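Chitinase (Paenibacillus sp. FPU-7, PDB 5GZT) probably hydrolyses internal beta-1,4 linkages between N-acetylglucosamine units in chitin and chitodextrins, acting as a multi-domain endochitinase with two family 18 modules. Local coordinates at residues F308-N313 with W370-F375; N390-F395 with K434-K439; N400-D405 with T447-E452. All blocks are in the same frame, centred on the assembly; numbering follows the deposited sequence.

Interaction 1 of 3, residues F308-N313 with W370-F375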
loop_
_atom_site.group_PDB
_atom_site.type_symbol
_atom_site.label_atom_id
_atom_site.label_comp_id
_atom_site.label_asym_id
_atom_site.label_seq_id
_atom_site.Cartn_x
_atom_site.Cartn_y
_atom_site.Cartn_z
ATOM N N PHE B 308 -6.380 1.254 15.400
ATOM C CA PHE B 308 -5.340 0.395 15.925
ATOM C C PHE B 308 -5.962 -0.612 16.918
ATOM O O PHE B 308 -7.051 -0.367 17.581
ATOM C CB PHE B 308 -4.376 1.209 16.769
ATOM C CG PHE B 308 -3.560 2.225 15.988
ATOM C CD1 PHE B 308 -2.452 1.815 15.234
ATOM C CD2 PHE B 308 -3.822 3.576 16.094
ATOM C CE1 PHE B 308 -1.675 2.720 14.567
ATOM C CE2 PHE B 308 -3.070 4.516 15.412
ATOM C CZ PHE B 308 -1.999 4.099 14.643
ATOM N N GLY B 309 -5.243 -1.720 17.043
ATOM C CA GLY B 309 -5.317 -2.526 18.226
ATOM C C GLY B 309 -4.506 -1.945 19.329
ATOM O O GLY B 309 -3.536 -1.251 19.101
ATOM N N ARG B 310 -4.896 -2.256 20.569
ATOM C CA ARG B 310 -4.260 -1.702 21.739
ATOM C C ARG B 310 -3.795 -2.765 22.744
ATOM O O ARG B 310 -4.123 -3.965 22.658
ATOM C CB ARG B 310 -5.188 -0.675 22.372
ATOM C CG ARG B 310 -5.365 0.620 21.560
ATOM C CD ARG B 310 -4.046 1.359 21.499
ATOM N NE ARG B 310 -3.887 2.390 20.488
ATOM C CZ ARG B 310 -4.176 3.681 20.657
ATOM N NH1 ARG B 310 -4.704 4.125 21.775
ATOM N NH2 ARG B 310 -3.904 4.541 19.691
ATOM N N ILE B 311 -3.019 -2.306 23.701
ATOM C CA ILE B 311 -2.557 -3.204 24.727
ATOM C C ILE B 311 -3.211 -2.940 26.085
ATOM O O ILE B 311 -3.015 -1.876 26.677
ATOM C CB ILE B 311 -1.053 -3.112 24.856
ATOM C CG1 ILE B 311 -0.432 -3.394 23.472
ATOM C CG2 ILE B 311 -0.550 -4.100 25.919
ATOM C CD1 ILE B 311 1.044 -3.146 23.424
ATOM N N ASN B 312 -3.951 -3.937 26.578
ATOM C CA ASN B 312 -4.465 -3.922 27.965
ATOM C C ASN B 312 -4.115 -5.219 28.749
ATOM O O ASN B 312 -4.394 -6.317 28.260
ATOM C CB ASN B 312 -5.973 -3.781 27.964
ATOM C CG ASN B 312 -6.493 -3.303 29.299
ATOM O OD1 ASN B 312 -5.794 -2.598 30.038
ATOM N ND2 ASN B 312 -7.734 -3.642 29.592
ATOM N N ASN B 313 -3.533 -5.072 29.949
ATOM C CA ASN B 313 -3.066 -6.234 30.742
ATOM C C ASN B 313 -2.230 -7.122 29.837
ATOM O O ASN B 313 -2.516 -8.313 29.711
ATOM C CB ASN B 313 -4.216 -7.086 31.341
ATOM C CG ASN B 313 -5.161 -6.298 32.249
ATOM O OD1 ASN B 313 -6.368 -6.553 32.246
ATOM N ND2 ASN B 313 -4.630 -5.365 33.032
ATOM N N TRP B 370 0.230 6.492 18.391
ATOM C CA TRP B 370 0.657 7.580 19.235
ATOM C C TRP B 370 -0.051 7.445 20.543
ATOM O O TRP B 370 -1.243 7.130 20.578
ATOM C CB TRP B 370 0.293 8.941 18.595
ATOM C CG TRP B 370 0.763 10.074 19.393
ATOM C CD1 TRP B 370 -0.001 10.915 20.170
ATOM C CD2 TRP B 370 2.111 10.522 19.518
ATOM N NE1 TRP B 370 0.800 11.852 20.768
ATOM C CE2 TRP B 370 2.096 11.642 20.389
ATOM C CE3 TRP B 370 3.323 10.121 18.938
ATOM C CZ2 TRP B 370 3.240 12.343 20.712
ATOM C CZ3 TRP B 370 4.462 10.790 19.287
ATOM C CH2 TRP B 370 4.423 11.888 20.181
ATOM N N GLU B 371 0.690 7.633 21.625
ATOM C CA GLU B 371 0.144 7.564 22.969
ATOM C C GLU B 371 -0.396 6.171 23.375
ATOM O O GLU B 371 -1.145 6.059 24.347
ATOM C CB GLU B 371 -0.964 8.651 23.099
ATOM C CG GLU B 371 -1.332 9.040 24.519
ATOM C CD GLU B 371 -1.657 10.538 24.700
ATOM O OE1 GLU B 371 -2.208 11.164 23.760
ATOM O OE2 GLU B 371 -1.338 11.077 25.797
ATOM N N ALA B 372 -0.087 5.131 22.616
ATOM C CA ALA B 372 -0.511 3.781 22.946
ATOM C C ALA B 372 0.525 3.194 23.892
ATOM O O ALA B 372 1.708 3.021 23.530
ATOM C CB ALA B 372 -0.627 2.915 21.731
ATOM N N GLU B 373 0.049 2.908 25.100
ATOM C CA GLU B 373 0.835 2.346 26.229
ATOM C C GLU B 373 0.917 0.832 26.155
ATOM O O GLU B 373 0.118 0.167 25.405
ATOM C CB GLU B 373 0.129 2.679 27.534
ATOM C CG GLU B 373 -0.080 4.175 27.694
ATOM C CD GLU B 373 -0.728 4.595 29.004
ATOM O OE1 GLU B 373 -0.299 5.689 29.442
ATOM O OE2 GLU B 373 -1.659 3.888 29.533
ATOM N N GLY B 374 1.846 0.290 26.944
ATOM C CA GLY B 374 1.897 -1.134 27.151
ATOM C C GLY B 374 3.032 -1.908 26.513
ATOM O O GLY B 374 3.287 -3.027 26.916
ATOM N N PHE B 375 3.641 -1.374 25.465
ATOM C CA PHE B 375 4.777 -2.032 24.851
ATOM C C PHE B 375 6.010 -2.258 25.764
ATOM O O PHE B 375 6.617 -3.283 25.613
ATOM C CB PHE B 375 5.271 -1.323 23.555
ATOM C CG PHE B 375 4.462 -1.639 22.336
ATOM C CD1 PHE B 375 4.404 -2.902 21.848
ATOM C CD2 PHE B 375 3.728 -0.639 21.686
ATOM C CE1 PHE B 375 3.645 -3.200 20.718
ATOM C CE2 PHE B 375 2.965 -0.920 20.597
ATOM C CZ PHE B 375 2.918 -2.203 20.097
HETATM O O HOH W 1 -2.266 0.267 24.032
#

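Interaction 2 of 3, residues N390-F395 with K434-K439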
loop_
_atom_site.group_PDB
_atom_site.type_symbol
_atom_site.label_atom_id
_atom_site.label_comp_id
_atom_site.label_asym_id
_atom_site.label_seq_id
_atom_site.Cartn_x
_atom_site.Cartn_y
_atom_site.Cartn_z
ATOM N N ASN B 390 1.015 -14.249 21.730
ATOM C CA ASN B 390 -0.119 -15.179 21.612
ATOM C C ASN B 390 -1.399 -14.384 21.435
ATOM O O ASN B 390 -2.212 -14.659 20.530
ATOM C CB ASN B 390 -0.185 -16.131 22.843
ATOM C CG ASN B 390 0.882 -17.232 22.798
ATOM O OD1 ASN B 390 1.131 -17.840 21.756
ATOM N ND2 ASN B 390 1.505 -17.500 23.944
ATOM N N SER B 391 -1.561 -13.362 22.266
ATOM C CA SER B 391 -2.682 -12.406 22.097
ATOM C C SER B 391 -2.793 -11.780 20.686
ATOM O O SER B 391 -3.905 -11.719 20.049
ATOM C CB SER B 391 -2.594 -11.294 23.131
ATOM O OG SER B 391 -3.879 -10.715 23.166
ATOM N N ALA B 392 -1.639 -11.376 20.165
ATOM C CA ALA B 392 -1.612 -10.764 18.806
ATOM C C ALA B 392 -2.077 -11.702 17.785
ATOM O O ALA B 392 -2.925 -11.348 16.921
ATOM C CB ALA B 392 -0.247 -10.267 18.472
ATOM N N LEU B 393 -1.594 -12.955 17.885
ATOM C CA LEU B 393 -2.063 -13.970 16.946
ATOM C C LEU B 393 -3.555 -14.249 17.081
ATOM O O LEU B 393 -4.294 -14.421 16.080
ATOM C CB LEU B 393 -1.190 -15.260 16.975
ATOM C CG LEU B 393 0.014 -15.226 15.994
ATOM C CD1 LEU B 393 1.181 -14.388 16.545
ATOM C CD2 LEU B 393 0.473 -16.631 15.604
ATOM N N ASP B 394 -4.055 -14.252 18.308
ATOM C CA ASP B 394 -5.531 -14.401 18.512
ATOM C C ASP B 394 -6.351 -13.338 17.776
ATOM O O ASP B 394 -7.398 -13.666 17.113
ATOM C CB ASP B 394 -5.887 -14.361 20.014
ATOM C CG ASP B 394 -5.403 -15.625 20.772
ATOM O OD1 ASP B 394 -5.377 -16.697 20.135
ATOM O OD2 ASP B 394 -4.989 -15.523 21.954
ATOM N N PHE B 395 -5.877 -12.082 17.918
ATOM C CA PHE B 395 -6.544 -10.945 17.246
ATOM C C PHE B 395 -6.583 -11.178 15.767
ATOM O O PHE B 395 -7.712 -11.180 15.142
ATOM C CB PHE B 395 -5.842 -9.641 17.583
ATOM C CG PHE B 395 -6.688 -8.425 17.320
ATOM C CD1 PHE B 395 -6.909 -7.985 16.010
ATOM C CD2 PHE B 395 -7.277 -7.733 18.374
ATOM C CE1 PHE B 395 -7.708 -6.871 15.765
ATOM C CE2 PHE B 395 -8.030 -6.600 18.123
ATOM C CZ PHE B 395 -8.276 -6.201 16.821
ATOM N N LYS B 434 11.196 -11.170 16.946
ATOM C CA LYS B 434 11.630 -12.583 16.744
ATOM C C LYS B 434 10.524 -13.584 17.080
ATOM O O LYS B 434 10.099 -14.454 16.257
ATOM C CB LYS B 434 12.841 -12.801 17.637
ATOM C CG LYS B 434 13.483 -14.174 17.533
ATOM C CD LYS B 434 14.777 -14.157 18.344
ATOM C CE LYS B 434 15.577 -15.443 18.180
ATOM N NZ LYS B 434 14.773 -16.608 18.612
ATOM N N LEU B 435 10.005 -13.431 18.298
ATOM C CA LEU B 435 8.954 -14.304 18.751
ATOM C C LEU B 435 7.784 -14.345 17.803
ATOM O O LEU B 435 7.316 -15.419 17.415
ATOM C CB LEU B 435 8.507 -13.921 20.150
ATOM C CG LEU B 435 7.462 -14.834 20.813
ATOM C CD1 LEU B 435 7.847 -16.326 20.804
ATOM C CD2 LEU B 435 7.259 -14.320 22.229
ATOM N N LEU B 436 7.323 -13.174 17.372
ATOM C CA LEU B 436 6.096 -13.099 16.564
ATOM C C LEU B 436 6.308 -13.764 15.238
ATOM O O LEU B 436 5.393 -14.415 14.632
ATOM C CB LEU B 436 5.714 -11.599 16.331
ATOM C CG LEU B 436 5.103 -10.865 17.519
ATOM C CD1 LEU B 436 5.314 -9.367 17.367
ATOM C CD2 LEU B 436 3.644 -11.229 17.611
ATOM N N ARG B 437 7.485 -13.485 14.703
ATOM C CA ARG B 437 7.854 -14.137 13.433
ATOM C C ARG B 437 7.827 -15.703 13.646
ATOM O O ARG B 437 7.211 -16.461 12.862
ATOM C CB ARG B 437 9.246 -13.673 13.006
ATOM C CG ARG B 437 9.615 -13.816 11.536
ATOM C CD ARG B 437 8.634 -14.556 10.674
ATOM N NE ARG B 437 7.859 -13.715 9.822
ATOM C CZ ARG B 437 6.668 -13.999 9.290
ATOM N NH1 ARG B 437 5.978 -15.091 9.565
ATOM N NH2 ARG B 437 6.115 -13.090 8.498
ATOM N N GLU B 438 8.458 -16.154 14.729
ATOM C CA GLU B 438 8.435 -17.626 15.072
ATOM C C GLU B 438 7.006 -18.151 15.104
ATOM O O GLU B 438 6.641 -19.093 14.330
ATOM C CB GLU B 438 9.142 -17.859 16.383
ATOM C CG GLU B 438 10.628 -17.661 16.197
ATOM C CD GLU B 438 11.421 -17.540 17.485
ATOM O OE1 GLU B 438 10.851 -17.505 18.596
ATOM O OE2 GLU B 438 12.655 -17.442 17.351
ATOM N N LYS B 439 6.157 -17.487 15.896
ATOM C CA LYS B 439 4.808 -17.982 16.055
ATOM C C LYS B 439 4.012 -17.976 14.761
ATOM O O LYS B 439 3.107 -18.837 14.549
ATOM C CB LYS B 439 4.090 -17.196 17.132
ATOM C CG LYS B 439 4.774 -17.256 18.496
ATOM C CD LYS B 439 3.749 -17.015 19.575
ATOM C CE LYS B 439 4.362 -17.099 20.959
ATOM N NZ LYS B 439 4.377 -18.506 21.445
#

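Interaction 3 of 3, residues N400-D405 with T447-E452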
loop_
_atom_site.group_PDB
_atom_site.type_symbol
_atom_site.label_atom_id
_atom_site.label_comp_id
_atom_site.label_asym_id
_atom_site.label_seq_id
_atom_site.Cartn_x
_atom_site.Cartn_y
_atom_site.Cartn_z
ATOM N N ASN B 400 -9.668 -12.776 11.014
ATOM C CA ASN B 400 -9.269 -13.327 9.704
ATOM C C ASN B 400 -8.320 -12.392 8.924
ATOM O O ASN B 400 -8.454 -12.198 7.723
ATOM C CB ASN B 400 -10.490 -13.656 8.836
ATOM C CG ASN B 400 -11.411 -14.694 9.500
ATOM O OD1 ASN B 400 -10.968 -15.754 10.003
ATOM N ND2 ASN B 400 -12.698 -14.399 9.484
ATOM N N LEU B 401 -7.365 -11.847 9.635
ATOM C CA LEU B 401 -6.428 -10.884 9.051
ATOM C C LEU B 401 -5.216 -11.596 8.458
ATOM O O LEU B 401 -4.942 -12.785 8.746
ATOM C CB LEU B 401 -5.971 -9.900 10.136
ATOM C CG LEU B 401 -7.123 -9.203 10.872
ATOM C CD1 LEU B 401 -6.589 -8.302 11.941
ATOM C CD2 LEU B 401 -8.074 -8.472 9.915
ATOM N N ASP B 402 -4.456 -10.822 7.693
ATOM C CA ASP B 402 -3.377 -11.321 6.935
ATOM C C ASP B 402 -2.055 -11.037 7.539
ATOM O O ASP B 402 -1.022 -11.346 6.946
ATOM C CB ASP B 402 -3.475 -10.762 5.553
ATOM C CG ASP B 402 -4.765 -11.140 4.867
ATOM O OD1 ASP B 402 -4.947 -12.349 4.615
ATOM O OD2 ASP B 402 -5.591 -10.246 4.525
ATOM N N GLY B 403 -2.018 -10.480 8.735
ATOM C CA GLY B 403 -0.724 -10.207 9.347
ATOM C C GLY B 403 -0.805 -9.186 10.441
ATOM O O GLY B 403 -1.889 -8.748 10.792
ATOM N N ILE B 404 0.349 -8.809 10.978
ATOM C CA ILE B 404 0.427 -7.977 12.165
ATOM C C ILE B 404 1.490 -6.917 11.874
ATOM O O ILE B 404 2.620 -7.245 11.396
ATOM C CB ILE B 404 0.955 -8.760 13.393
ATOM C CG1 ILE B 404 -0.026 -9.875 13.823
ATOM C CG2 ILE B 404 1.184 -7.898 14.616
ATOM C CD1 ILE B 404 0.591 -10.830 14.852
ATOM N N ASP B 405 1.183 -5.692 12.279
ATOM C CA ASP B 405 2.128 -4.578 12.236
ATOM C C ASP B 405 2.263 -3.958 13.622
ATOM O O ASP B 405 1.279 -3.747 14.267
ATOM C CB ASP B 405 1.673 -3.543 11.125
ATOM C CG ASP B 405 2.341 -2.204 11.285
ATOM O OD1 ASP B 405 3.512 -2.125 10.885
ATOM O OD2 ASP B 405 1.734 -1.297 11.889
ATOM N N THR B 447 -1.459 -23.905 8.476
ATOM C CA THR B 447 -2.500 -23.317 7.610
ATOM C C THR B 447 -2.103 -23.246 6.156
ATOM O O THR B 447 -2.975 -23.087 5.308
ATOM C CB THR B 447 -2.914 -21.898 8.068
ATOM O OG1 THR B 447 -1.775 -21.001 7.996
ATOM C CG2 THR B 447 -3.467 -21.937 9.509
ATOM N N ASN B 448 -0.800 -23.340 5.864
ATOM C CA ASN B 448 -0.255 -23.110 4.497
ATOM C C ASN B 448 -0.649 -21.755 3.875
ATOM O O ASN B 448 -0.910 -21.633 2.665
ATOM C CB ASN B 448 -0.631 -24.270 3.597
ATOM C CG ASN B 448 -0.181 -25.592 4.192
ATOM O OD1 ASN B 448 1.004 -25.772 4.516
ATOM N ND2 ASN B 448 -1.134 -26.500 4.401
ATOM N N LYS B 449 -0.687 -20.750 4.749
ATOM C CA LYS B 449 -1.059 -19.381 4.390
ATOM C C LYS B 449 0.002 -18.510 5.040
ATOM O O LYS B 449 0.208 -18.582 6.252
ATOM C CB LYS B 449 -2.470 -19.085 4.902
ATOM C CG LYS B 449 -3.325 -18.288 3.941
ATOM C CD LYS B 449 -4.533 -17.667 4.654
ATOM C CE LYS B 449 -4.183 -16.484 5.582
ATOM N NZ LYS B 449 -4.313 -15.112 4.994
ATOM N N TYR B 450 0.742 -17.770 4.222
ATOM C CA TYR B 450 1.839 -16.884 4.700
ATOM C C TYR B 450 1.327 -15.577 5.365
ATOM O O TYR B 450 0.371 -14.977 4.880
ATOM C CB TYR B 450 2.778 -16.536 3.539
ATOM C CG TYR B 450 3.890 -15.638 4.017
ATOM C CD1 TYR B 450 4.932 -16.150 4.814
ATOM C CD2 TYR B 450 3.872 -14.267 3.725
ATOM C CE1 TYR B 450 5.968 -15.343 5.287
ATOM C CE2 TYR B 450 4.895 -13.444 4.191
ATOM C CZ TYR B 450 5.937 -13.945 4.968
ATOM O OH TYR B 450 6.918 -13.050 5.476
ATOM N N TYR B 451 1.926 -15.203 6.483
ATOM C CA TYR B 451 1.538 -14.028 7.316
ATOM C C TYR B 451 2.682 -13.008 7.313
ATOM O O TYR B 451 3.848 -13.374 7.524
ATOM C CB TYR B 451 1.222 -14.400 8.800
ATOM C CG TYR B 451 0.176 -15.513 8.906
ATOM C CD1 TYR B 451 -1.066 -15.361 8.298
ATOM C CD2 TYR B 451 0.465 -16.752 9.551
ATOM C CE1 TYR B 451 -2.014 -16.380 8.336
ATOM C CE2 TYR B 451 -0.485 -17.811 9.586
ATOM C CZ TYR B 451 -1.716 -17.620 8.972
ATOM O OH TYR B 451 -2.713 -18.562 8.971
ATOM N N GLU B 452 2.324 -11.732 7.145
ATOM C CA GLU B 452 3.275 -10.618 7.164
ATOM C C GLU B 452 3.543 -10.133 8.576
ATOM O O GLU B 452 2.678 -10.156 9.421
ATOM C CB GLU B 452 2.745 -9.439 6.329
ATOM C CG GLU B 452 2.723 -9.610 4.827
ATOM C CD GLU B 452 2.534 -8.256 4.067
ATOM O OE1 GLU B 452 2.013 -7.304 4.684
ATOM O OE2 GLU B 452 2.885 -8.136 2.850
HETATM O O HOH W 2 -0.292 -12.378 4.670
#

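Interaction 1 of 3, residues F308-N313 with W370-F375
I311 N and E373 O are joined through water 1. The water accepts from I311 N at 2.7 Å and donates to E373 O at 2.8 Å. No direct hydrogen bond links the two segments, so this water carries the polar link. The CB of I311 is turned toward the loop. It lies 3.5 Å from E373 O, and CG2 sits by G374 CA. G374 has a positive phi (108°). A CB there would press on the carbonyl O of E373 and also run into I311 CG2, so glycine suits the site. G374 is also the N-cap of the short helix 375-378. In the (beta/alpha)8 barrel of a family 18 glycosidase, strand 303-312 lies beside strand 362-368, and loop 370-375 leaves the C-terminal end of the latter, the side where active sites of such barrels lie. I311 chi2 is anti (172°), which carries CD1 out to the F375 ring. CD1 stands over the centre of the ring, 3.7 Å from the centroid and 9° off the normal, a CH-pi contact. The F375 ring also stacks on W408. An alanine at F375 would probably leave I311 CD1 without its aromatic floor and W408 without its stacking partner. A372 CB lies over one face of the R310 guanidinium, toward its rim, 3.5 Å from R310 NE. D322 holds R310 NH1 in a salt bridge, and G368 O accepts from R310 NE.

Interaction 2 of 3, residues N390-F395 with K434-K439
K439 and N390 make the polar part of this helix pair. K439 NZ gives a weak hydrogen bond to N390 OD1 at 3.3 Å, and the two side chains cross at about a right angle. The lysine chain is extended until its last torsion (chi4 -86°), which turns NZ out of line with the rest. The methylene carbons of K439 also pass close to the amide, with CE 3.4 Å from N390 OD1. The stronger partner of both residues is E386, one turn before N390. Its OE2 forms a salt bridge with K439 NZ and accepts from N390 ND2. The carboxylate therefore ties the amide and the ammonium group together and probably helps to fix which way the amide is turned.

The apolar part is carried by A392, L393 and L436. L436 CD2 reaches A392 CB and L393 CD1, each at 4.1 Å. The two leucine side chains lie alongside with their directions opposed. L393 CD2 packs against the backbone of K439, 3.6 Å from K439 O, and also touches K439 CB at 4.0 Å. L393 CD1 comes to 4.1 Å from the same K439 CB, so both methyls of this leucine meet the first methylene of the lysine. I404 of strand 403-407 touches L393 and L436.

The axes of the two short segments come within 10.4 Å at an angle of 48°, running in the same general direction. Helices 382-398 and 425-447 follow strands 362-368 and 403-407 in turn. Such neighbours packed over the strands form the outer helical layer of the (beta/alpha)8 barrel of family 18 glycosidases.

Interaction 3 of 3, residues N400-D405 with T447-E452
D402 O takes two donors across the contact. Water 2 donates to it at 2.6 Å, while E452 N gives a weak, nearly straight hydrogen bond at 3.4 Å. The same water donates to Y450 O at 2.7 Å and so bridges the two carbonyls. One step on, I404 N donates to E452 O at 3.1 Å with an angle of 165° at the hydrogen. These two backbone bonds flank the parallel bridge between G403 and E452. A CB on G403 would collide with E452 O.

The D402 carboxylate is satisfied on both oxygens. OD1 forms a salt bridge with K449 NZ at 2.9 Å. OD2 pairs with K355 and accepts from V363 N. Two lysines and a backbone N-H thus hold the carboxylate. The K449 chain bends at chi3, which turns CE aside, and again at chi4 (95°), which sets NZ against D402 OD1.

T447 OG1 and Y451 OH share a hydrogen bond at 2.8 Å. The E452 carboxylate is also held at both oxygens, OE1 by the Y478 hydroxyl and OE2 by H303 NE2.

N400, with positive phi, closes helix 382-398 in a Schellman motif. The DxxDxDxE signature of family 18 begins at D402, just before strand 403-407, runs along that strand and ends after it, at E409.

In the fold
All three contacts belong to the first family 18 barrel. Interactions 2 and 3 touch, with centres about 10 Å apart. R437 NH2 of helix 425-447 lies 2.5 Å from Y451 O, probably a hydrogen bond, and A392 CB packs on I404 CD1 at 3.8 Å. Interaction 1 stands apart, its centre about 16 Å from that of interaction 2 and 21 Å from that of interaction 3. Strand 403-407 runs from interaction 3 toward W408, the stacking partner in interaction 1, and E409, which W370 touches. E409 ends the DxxDxDxE signature, and in this family that glutamate is the catalytic acid, so it probably serves so here. The sodium site, at E44, T50, F52 and S72, belongs to the N-terminal region.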